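Local coordinates for omega transaminase (Pseudomonas sp., PDB 5LHA), which probably catalyses the pyridoxal-phosphate-dependent transfer of an amino group from an amine donor to a keto acceptor, as an omega transaminase of fold type I, at residues E113-A127 / L302-E316. Sequence-based numbering, arbitrary orientation.
Sequences ERMARVLFSSGGSDA and LGATLFNQRIADAIE. With PMP (4'-deoxy-4'-aminopyridoxal-5'-phosphate), chain E.
The Arg117 guanidinium receives Glu316 at its edge, in plane: NE donates to OE2 over 2.6 Å, and NH2 adds weaker bonds to both carboxylate oxygens. The two planes lie 48° apart, and OE2 is met from above the carboxylate plane. Arginine suits this place because its apolar methylenes let CG pack on Ala312 CB (3.6 Å), while a bend at chi2 (-76°) carries the charge back to the last turn of helix 309-316. Shortening Arg117 to alanine would probably take from Glu316 its close salt-bridge partner and leave a gap beside Ala312. The Phe307 ring turns its edge to Leu119 CB and Arg117 O, whereas the Phe120 ring has Val118 CG1 over the centre of one face and Gly303 O at its edge.

Backbone bonds pair the strands antiparallel from Ser121-Gly303 to a classic beta bulge, where Phe307 O accepts from Ala116 N (2.6 Å) and Arg117 N. Gly303 fits because a side chain would collide with Ser121 OG and Gly123 O. Thr305 ties the sheet to helix 124-141, OG1 donating to Ala127 O (3.0 Å) while accepting from a water shared with Leu119 O and Ser121 OG. At this helix's N-terminus sits the PMP phosphate: Gly124 N donates to O2P, Ser125 N and OG to O3P, and a side chain on Gly124 would clash with O4P. The short Asn308 amide N-caps helix 309-316, OD1 accepting from Ile311 N.

Strand 303-308 lies between 115-121, outermost within the chain, and 288-291 in a seven-stranded mixed sheet; helix 97-109 packs on Phe120, and Trp22 of the second subunit meets Phe307 and hydrogen-bonds through NE1 to Glu316 OE2.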
ATOM      1  N   GLU A 113       6.232 -30.357 -17.549  1.00 35.96           N
ATOM      2  CA  GLU A 113       6.499 -29.131 -16.813  1.00 33.67           C
ATOM      3  C   GLU A 113       6.833 -29.391 -15.348  1.00 32.64           C
ATOM      4  O   GLU A 113       6.872 -28.445 -14.557  1.00 31.10           O
ATOM      5  CB  GLU A 113       5.310 -28.178 -16.937  1.00 32.96           C
ATOM      6  CG  GLU A 113       5.090 -27.644 -18.355  1.00 32.24           C
ATOM      7  CD  GLU A 113       4.604 -28.705 -19.322  1.00 31.86           C
ATOM      8  OE1 GLU A 113       3.868 -29.614 -18.888  1.00 32.21           O
ATOM      9  OE2 GLU A 113       4.981 -28.638 -20.512  1.00 32.50           O
ATOM     10  N   ARG A 114       7.092 -30.652 -14.982  1.00 31.58           N
ATOM     11  CA  ARG A 114       7.494 -31.045 -13.626  1.00 31.19           C
ATOM     12  C   ARG A 114       6.517 -30.532 -12.568  1.00 30.49           C
ATOM     13  O   ARG A 114       6.896 -30.275 -11.424  1.00 30.87           O
ATOM     14  CB  ARG A 114       8.929 -30.592 -13.317  1.00 32.60           C
ATOM     15  CG  ARG A 114       9.617 -31.375 -12.184  1.00 34.97           C
ATOM     16  CD  ARG A 114      11.064 -30.930 -11.898  1.00 36.62           C
ATOM     17  NE  ARG A 114      11.328 -29.536 -12.272  1.00 37.28           N
ATOM     18  CZ  ARG A 114      10.942 -28.461 -11.577  1.00 32.13           C
ATOM     19  NH1 ARG A 114      10.261 -28.593 -10.451  1.00 28.02           N
ATOM     20  NH2 ARG A 114      11.238 -27.243 -12.017  1.00 31.40           N
ATOM     21  N   MET A 115       5.244 -30.381 -12.938  1.00 29.87           N
ATOM     22  CA  MET A 115       4.221 -30.016 -11.967  1.00 28.65           C
ATOM     23  C   MET A 115       4.055 -31.127 -10.939  1.00 29.50           C
ATOM     24  O   MET A 115       3.989 -32.309 -11.286  1.00 31.54           O
ATOM     25  CB  MET A 115       2.889 -29.755 -12.669  1.00 29.05           C
ATOM     26  CG  MET A 115       2.839 -28.490 -13.515  1.00 29.85           C
ATOM     27  SD  MET A 115       3.217 -26.986 -12.590  1.00 29.92           S
ATOM     28  CE  MET A 115       4.059 -26.025 -13.841  1.00 27.20           C
ATOM     29  N   ALA A 116       3.958 -30.746  -9.671  1.00 28.94           N
ATOM     30  CA  ALA A 116       3.956 -31.716  -8.584  1.00 32.51           C
ATOM     31  C   ALA A 116       2.723 -31.652  -7.695  1.00 33.16           C
ATOM     32  O   ALA A 116       2.281 -32.694  -7.205  1.00 32.20           O
ATOM     33  CB  ALA A 116       5.208 -31.546  -7.713  1.00 34.26           C
ATOM     34  N   ARG A 117       2.152 -30.465  -7.482  1.00 33.48           N
ATOM     35  CA  ARG A 117       1.036 -30.275  -6.570  1.00 32.69           C
ATOM     36  C   ARG A 117      -0.037 -29.412  -7.225  1.00 31.91           C
ATOM     37  O   ARG A 117       0.262 -28.508  -8.011  1.00 29.17           O
ATOM     38  CB  ARG A 117       1.496 -29.617  -5.261  1.00 32.47           C
ATOM     39  CG  ARG A 117       2.470 -30.447  -4.448  1.00 33.45           C
ATOM     40  CD  ARG A 117       1.760 -31.575  -3.721  1.00 35.70           C
ATOM     41  NE  ARG A 117       2.660 -32.324  -2.846  1.00 37.74           N
ATOM     42  CZ  ARG A 117       3.390 -33.367  -3.236  1.00 40.20           C
ATOM     43  NH1 ARG A 117       3.329 -33.801  -4.486  1.00 41.78           N
ATOM     44  NH2 ARG A 117       4.175 -33.988  -2.371  1.00 40.92           N
ATOM     45  N   VAL A 118      -1.294 -29.703  -6.882  1.00 31.39           N
ATOM     46  CA  VAL A 118      -2.453 -28.954  -7.353  1.00 30.17           C
ATOM     47  C   VAL A 118      -3.152 -28.337  -6.151  1.00 28.81           C
ATOM     48  O   VAL A 118      -3.334 -29.003  -5.125  1.00 26.55           O
ATOM     49  CB  VAL A 118      -3.447 -29.838  -8.130  1.00 29.70           C
ATOM     50  CG1 VAL A 118      -4.486 -28.966  -8.824  1.00 28.72           C
ATOM     51  CG2 VAL A 118      -2.736 -30.752  -9.119  1.00 30.39           C
ATOM     52  N   LEU A 119      -3.524 -27.061  -6.271  1.00 29.58           N
ATOM     53  CA  LEU A 119      -4.462 -26.418  -5.356  1.00 28.54           C
ATOM     54  C   LEU A 119      -5.719 -26.086  -6.150  1.00 28.10           C
ATOM     55  O   LEU A 119      -5.710 -25.180  -6.993  1.00 26.35           O
ATOM     56  CB  LEU A 119      -3.856 -25.176  -4.708  1.00 29.46           C
ATOM     57  CG  LEU A 119      -4.328 -24.957  -3.269  1.00 32.43           C
ATOM     58  CD1 LEU A 119      -3.420 -23.978  -2.562  1.00 34.16           C
ATOM     59  CD2 LEU A 119      -5.774 -24.469  -3.217  1.00 33.88           C
ATOM     60  N   PHE A 120      -6.801 -26.809  -5.859  1.00 29.98           N
ATOM     61  CA  PHE A 120      -8.040 -26.718  -6.616  1.00 28.37           C
ATOM     62  C   PHE A 120      -8.856 -25.513  -6.170  1.00 25.73           C
ATOM     63  O   PHE A 120      -8.726 -25.007  -5.053  1.00 22.78           O
ATOM     64  CB  PHE A 120      -8.874 -27.995  -6.446  1.00 29.09           C
ATOM     65  CG  PHE A 120      -8.346 -29.179  -7.217  1.00 30.60           C
ATOM     66  CD1 PHE A 120      -8.483 -29.252  -8.595  1.00 30.76           C
ATOM     67  CD2 PHE A 120      -7.678 -30.205  -6.563  1.00 30.16           C
ATOM     68  CE1 PHE A 120      -7.979 -30.334  -9.296  1.00 28.86           C
ATOM     69  CE2 PHE A 120      -7.177 -31.280  -7.264  1.00 28.69           C
ATOM     70  CZ  PHE A 120      -7.332 -31.344  -8.631  1.00 27.99           C
ATOM     71  N   SER A 121      -9.720 -25.065  -7.072  1.00 25.95           N
ATOM     72  CA  SER A 121     -10.573 -23.913  -6.839  1.00 25.17           C
ATOM     73  C   SER A 121     -11.755 -24.022  -7.796  1.00 24.75           C
ATOM     74  O   SER A 121     -12.063 -25.118  -8.281  1.00 26.45           O
ATOM     75  CB  SER A 121      -9.748 -22.619  -6.981  1.00 24.37           C
ATOM     76  OG  SER A 121      -9.252 -22.454  -8.303  1.00 21.30           O
ATOM     77  N   SER A 122     -12.419 -22.900  -8.077  1.00 25.07           N
ATOM     78  CA  SER A 122     -13.669 -22.927  -8.830  1.00 26.92           C
ATOM     79  C   SER A 122     -13.652 -22.107 -10.109  1.00 27.07           C
ATOM     80  O   SER A 122     -14.631 -22.157 -10.865  1.00 27.41           O
ATOM     81  CB  SER A 122     -14.827 -22.432  -7.955  1.00 29.03           C
ATOM     82  OG  SER A 122     -15.018 -23.280  -6.839  1.00 31.49           O
ATOM     83  N   GLY A 123     -12.569 -21.394 -10.401  1.00 26.19           N
ATOM     84  CA  GLY A 123     -12.551 -20.569 -11.594  1.00 24.32           C
ATOM     85  C   GLY A 123     -11.170 -20.008 -11.825  1.00 23.31           C
ATOM     86  O   GLY A 123     -10.229 -20.297 -11.086  1.00 24.43           O
ATOM     87  N   GLY A 124     -11.060 -19.218 -12.899  1.00 23.30           N
ATOM     88  CA  GLY A 124      -9.765 -18.684 -13.300  1.00 21.81           C
ATOM     89  C   GLY A 124      -9.226 -17.611 -12.371  1.00 21.43           C
ATOM     90  O   GLY A 124      -8.026 -17.565 -12.096  1.00 19.80           O
ATOM     91  N   SER A 125     -10.100 -16.713 -11.902  1.00 22.23           N
ATOM     92  CA  SER A 125      -9.681 -15.706 -10.933  1.00 20.43           C
ATOM     93  C   SER A 125      -9.206 -16.356  -9.644  1.00 21.25           C
ATOM     94  O   SER A 125      -8.260 -15.871  -9.014  1.00 17.92           O
ATOM     95  CB  SER A 125     -10.825 -14.743 -10.638  1.00 19.98           C
ATOM     96  OG  SER A 125     -11.228 -14.070 -11.808  1.00 21.87           O
ATOM     97  N   ASP A 126      -9.881 -17.430  -9.211  1.00 22.25           N
ATOM     98  CA  ASP A 126      -9.393 -18.211  -8.077  1.00 22.01           C
ATOM     99  C   ASP A 126      -7.991 -18.725  -8.338  1.00 21.46           C
ATOM    100  O   ASP A 126      -7.130 -18.691  -7.453  1.00 22.56           O
ATOM    101  CB  ASP A 126     -10.298 -19.409  -7.782  1.00 22.40           C
ATOM    102  CG  ASP A 126     -11.711 -19.039  -7.456  1.00 25.04           C
ATOM    103  OD1 ASP A 126     -12.082 -17.853  -7.547  1.00 28.12           O
ATOM    104  OD2 ASP A 126     -12.459 -19.970  -7.071  1.00 25.58           O
ATOM    105  N   ALA A 127      -7.778 -19.309  -9.520  1.00 22.17           N
ATOM    106  CA  ALA A 127      -6.475 -19.886  -9.836  1.00 21.95           C
ATOM    107  C   ALA A 127      -5.394 -18.821  -9.828  1.00 20.90           C
ATOM    108  O   ALA A 127      -4.277 -19.059  -9.362  1.00 16.98           O
ATOM    109  CB  ALA A 127      -6.527 -20.590 -11.189  1.00 22.32           C
ATOM    110  N   LEU A 302     -14.881 -25.125 -12.048  1.00 24.03           N
ATOM    111  CA  LEU A 302     -13.674 -25.696 -11.468  1.00 25.14           C
ATOM    112  C   LEU A 302     -12.475 -24.875 -11.910  1.00 24.87           C
ATOM    113  O   LEU A 302     -12.349 -24.526 -13.085  1.00 23.80           O
ATOM    114  CB  LEU A 302     -13.486 -27.158 -11.901  1.00 27.67           C
ATOM    115  CG  LEU A 302     -12.306 -27.963 -11.349  1.00 30.28           C
ATOM    116  CD1 LEU A 302     -12.477 -28.282  -9.863  1.00 31.30           C
ATOM    117  CD2 LEU A 302     -12.038 -29.223 -12.155  1.00 29.68           C
ATOM    118  N   GLY A 303     -11.572 -24.616 -10.966  1.00 28.33           N
ATOM    119  CA  GLY A 303     -10.297 -24.015 -11.274  1.00 29.37           C
ATOM    120  C   GLY A 303      -9.191 -24.827 -10.628  1.00 29.42           C
ATOM    121  O   GLY A 303      -9.429 -25.627  -9.722  1.00 31.61           O
ATOM    122  N   ALA A 304      -7.973 -24.634 -11.129  1.00 26.72           N
ATOM    123  CA  ALA A 304      -6.829 -25.337 -10.563  1.00 26.37           C
ATOM    124  C   ALA A 304      -5.561 -24.524 -10.748  1.00 25.39           C
ATOM    125  O   ALA A 304      -5.373 -23.869 -11.777  1.00 25.90           O
ATOM    126  CB  ALA A 304      -6.643 -26.732 -11.179  1.00 26.56           C
ATOM    127  N   THR A 305      -4.713 -24.557  -9.724  1.00 22.58           N
ATOM    128  CA  THR A 305      -3.366 -24.011  -9.780  1.00 22.49           C
ATOM    129  C   THR A 305      -2.385 -25.144  -9.515  1.00 23.61           C
ATOM    130  O   THR A 305      -2.455 -25.789  -8.464  1.00 24.13           O
ATOM    131  CB  THR A 305      -3.196 -22.903  -8.749  1.00 20.68           C
ATOM    132  OG1 THR A 305      -4.312 -22.014  -8.848  1.00 22.17           O
ATOM    133  CG2 THR A 305      -1.904 -22.111  -9.018  1.00 17.75           C
ATOM    134  N   LEU A 306      -1.488 -25.394 -10.462  1.00 24.60           N
ATOM    135  CA  LEU A 306      -0.474 -26.436 -10.321  1.00 24.45           C
ATOM    136  C   LEU A 306       0.871 -25.803 -10.014  1.00 25.65           C
ATOM    137  O   LEU A 306       1.198 -24.741 -10.543  1.00 25.30           O
ATOM    138  CB  LEU A 306      -0.349 -27.290 -11.585  1.00 23.22           C
ATOM    139  CG  LEU A 306      -1.411 -28.367 -11.843  1.00 22.60           C
ATOM    140  CD1 LEU A 306      -2.741 -27.739 -12.232  1.00 24.68           C
ATOM    141  CD2 LEU A 306      -0.943 -29.341 -12.912  1.00 21.64           C
ATOM    142  N   PHE A 307       1.653 -26.476  -9.175  1.00 28.25           N
ATOM    143  CA  PHE A 307       2.958 -26.006  -8.737  1.00 28.61           C
ATOM    144  C   PHE A 307       3.992 -27.075  -9.034  1.00 30.45           C
ATOM    145  O   PHE A 307       3.733 -28.268  -8.859  1.00 32.05           O
ATOM    146  CB  PHE A 307       2.946 -25.668  -7.242  1.00 27.19           C
ATOM    147  CG  PHE A 307       1.865 -24.687  -6.862  1.00 28.11           C
ATOM    148  CD1 PHE A 307       0.565 -25.110  -6.642  1.00 26.87           C
ATOM    149  CD2 PHE A 307       2.157 -23.336  -6.741  1.00 29.04           C
ATOM    150  CE1 PHE A 307      -0.434 -24.203  -6.312  1.00 27.46           C
ATOM    151  CE2 PHE A 307       1.160 -22.420  -6.407  1.00 29.94           C
ATOM    152  CZ  PHE A 307      -0.130 -22.856  -6.190  1.00 29.63           C
ATOM    153  N   ASN A 308       5.161 -26.646  -9.497  1.00 31.32           N
ATOM    154  CA  ASN A 308       6.180 -27.611  -9.863  1.00 29.06           C
ATOM    155  C   ASN A 308       6.906 -28.120  -8.617  1.00 28.90           C
ATOM    156  O   ASN A 308       6.675 -27.654  -7.497  1.00 27.17           O
ATOM    157  CB  ASN A 308       7.134 -27.001 -10.898  1.00 28.38           C
ATOM    158  CG  ASN A 308       7.881 -25.775 -10.383  1.00 27.46           C
ATOM    159  OD1 ASN A 308       7.785 -25.415  -9.218  1.00 28.40           O
ATOM    160  ND2 ASN A 308       8.614 -25.121 -11.272  1.00 26.54           N
ATOM    161  N   GLN A 309       7.780 -29.111  -8.832  1.00 30.46           N
ATOM    162  CA  GLN A 309       8.502 -29.750  -7.735  1.00 30.53           C
ATOM    163  C   GLN A 309       9.348 -28.745  -6.966  1.00 28.65           C
ATOM    164  O   GLN A 309       9.428 -28.809  -5.736  1.00 28.24           O
ATOM    165  CB  GLN A 309       9.382 -30.878  -8.276  1.00 33.90           C
ATOM    166  CG  GLN A 309       9.859 -31.886  -7.233  1.00 37.88           C
ATOM    167  CD  GLN A 309       8.797 -32.896  -6.831  1.00 42.20           C
ATOM    168  OE1 GLN A 309       8.259 -33.615  -7.676  1.00 44.22           O
ATOM    169  NE2 GLN A 309       8.500 -32.967  -5.536  1.00 42.86           N
ATOM    170  N   ARG A 310      10.011 -27.830  -7.677  1.00 27.10           N
ATOM    171  CA  ARG A 310      10.775 -26.765  -7.034  1.00 27.37           C
ATOM    172  C   ARG A 310       9.967 -26.076  -5.937  1.00 29.01           C
ATOM    173  O   ARG A 310      10.360 -26.065  -4.764  1.00 29.52           O
ATOM    174  CB  ARG A 310      11.223 -25.750  -8.087  1.00 27.31           C
ATOM    175  CG  ARG A 310      11.840 -24.485  -7.521  1.00 25.73           C
ATOM    176  CD  ARG A 310      11.906 -23.388  -8.571  1.00 28.30           C
ATOM    177  NE  ARG A 310      12.319 -22.103  -8.002  1.00 29.60           N
ATOM    178  CZ  ARG A 310      12.645 -21.024  -8.714  1.00 30.23           C
ATOM    179  NH1 ARG A 310      12.623 -21.054 -10.039  1.00 31.44           N
ATOM    180  NH2 ARG A 310      13.000 -19.907  -8.094  1.00 31.05           N
ATOM    181  N   ILE A 311       8.815 -25.516  -6.310  1.00 29.70           N
ATOM    182  CA  ILE A 311       7.957 -24.799  -5.368  1.00 30.19           C
ATOM    183  C   ILE A 311       7.399 -25.741  -4.308  1.00 29.56           C
ATOM    184  O   ILE A 311       7.337 -25.399  -3.122  1.00 29.07           O
ATOM    185  CB  ILE A 311       6.831 -24.084  -6.143  1.00 30.31           C
ATOM    186  CG1 ILE A 311       7.411 -23.001  -7.051  1.00 31.44           C
ATOM    187  CG2 ILE A 311       5.782 -23.482  -5.191  1.00 29.10           C
ATOM    188  CD1 ILE A 311       6.466 -22.562  -8.163  1.00 30.57           C
ATOM    189  N   ALA A 312       6.938 -26.920  -4.723  1.00 31.35           N
ATOM    190  CA  ALA A 312       6.323 -27.859  -3.789  1.00 31.45           C
ATOM    191  C   ALA A 312       7.299 -28.257  -2.685  1.00 31.44           C
ATOM    192  O   ALA A 312       6.938 -28.297  -1.502  1.00 31.29           O
ATOM    193  CB  ALA A 312       5.820 -29.087  -4.546  1.00 32.10           C
ATOM    194  N   ASP A 313       8.541 -28.571  -3.069  1.00 31.41           N
ATOM    195  CA  ASP A 313       9.563 -28.998  -2.116  1.00 32.48           C
ATOM    196  C   ASP A 313       9.866 -27.916  -1.090  1.00 32.55           C
ATOM    197  O   ASP A 313      10.083 -28.213   0.091  1.00 32.05           O
ATOM    198  CB  ASP A 313      10.835 -29.370  -2.869  1.00 34.10           C
ATOM    199  CG  ASP A 313      10.699 -30.655  -3.629  1.00 35.66           C
ATOM    200  OD1 ASP A 313       9.759 -31.421  -3.334  1.00 36.55           O
ATOM    201  OD2 ASP A 313      11.515 -30.880  -4.545  1.00 37.86           O
ATOM    202  N   ALA A 314       9.942 -26.657  -1.535  1.00 32.42           N
ATOM    203  CA  ALA A 314      10.266 -25.567  -0.620  1.00 32.69           C
ATOM    204  C   ALA A 314       9.171 -25.368   0.414  1.00 32.35           C
ATOM    205  O   ALA A 314       9.452 -25.139   1.598  1.00 32.42           O
ATOM    206  CB  ALA A 314      10.491 -24.274  -1.398  1.00 32.21           C
ATOM    207  N   ILE A 315       7.916 -25.413  -0.025  1.00 32.23           N
ATOM    208  CA  ILE A 315       6.804 -25.163   0.880  1.00 30.97           C
ATOM    209  C   ILE A 315       6.635 -26.331   1.842  1.00 30.45           C
ATOM    210  O   ILE A 315       6.456 -26.135   3.050  1.00 30.02           O
ATOM    211  CB  ILE A 315       5.524 -24.876   0.069  1.00 30.17           C
ATOM    212  CG1 ILE A 315       5.708 -23.568  -0.706  1.00 28.33           C
ATOM    213  CG2 ILE A 315       4.317 -24.766   0.988  1.00 27.98           C
ATOM    214  CD1 ILE A 315       4.530 -23.145  -1.510  1.00 29.07           C
ATOM    215  N   GLU A 316       6.688 -27.565   1.324  1.00 29.46           N
ATOM    216  CA  GLU A 316       6.546 -28.724   2.195  1.00 32.32           C
ATOM    217  C   GLU A 316       7.733 -28.914   3.140  1.00 32.84           C
ATOM    218  O   GLU A 316       7.566 -29.547   4.189  1.00 31.13           O
ATOM    219  CB  GLU A 316       6.302 -29.994   1.377  1.00 34.61           C
ATOM    220  CG  GLU A 316       4.987 -29.985   0.612  1.00 35.46           C
ATOM    221  CD  GLU A 316       4.711 -31.302  -0.078  1.00 36.76           C
ATOM    222  OE1 GLU A 316       5.639 -32.136  -0.142  1.00 35.89           O
ATOM    223  OE2 GLU A 316       3.558 -31.517  -0.528  1.00 35.87           O
TER
HETATM  224  N1  PMP E 501      -7.253 -15.239 -16.624  1.00 22.49           N
HETATM  225  C2  PMP E 501      -7.602 -15.448 -17.949  1.00 22.12           C
HETATM  226  C2A PMP E 501      -6.555 -15.503 -19.029  1.00 21.84           C
HETATM  227  C3  PMP E 501      -8.922 -15.230 -18.318  1.00 24.25           C
HETATM  228  O3  PMP E 501      -9.253 -15.062 -19.636  1.00 21.07           O
HETATM  229  C4  PMP E 501      -9.912 -15.171 -17.338  1.00 26.24           C
HETATM  230  C4A PMP E 501     -11.360 -15.014 -17.749  1.00 27.87           C
HETATM  231  N4A PMP E 501     -11.461 -14.773 -19.174  1.00 29.55           N
HETATM  232  C5  PMP E 501      -9.565 -15.246 -15.988  1.00 24.64           C
HETATM  233  C6  PMP E 501      -8.214 -15.280 -15.644  1.00 23.60           C
HETATM  234  C5A PMP E 501     -10.656 -15.289 -14.929  1.00 23.74           C
HETATM  235  O4P PMP E 501     -11.484 -16.427 -15.108  1.00 21.95           O
HETATM  236  P   PMP E 501     -12.907 -16.596 -14.359  1.00 22.26           P
HETATM  237  O1P PMP E 501     -13.928 -15.831 -15.181  1.00 17.88           O
HETATM  238  O2P PMP E 501     -13.270 -18.066 -14.350  1.00 19.92           O
HETATM  239  O3P PMP E 501     -12.891 -16.043 -12.948  1.00 16.06           O
HETATM  240  O   HOH W   1      -6.743 -23.000  -7.859  1.00 29.28           O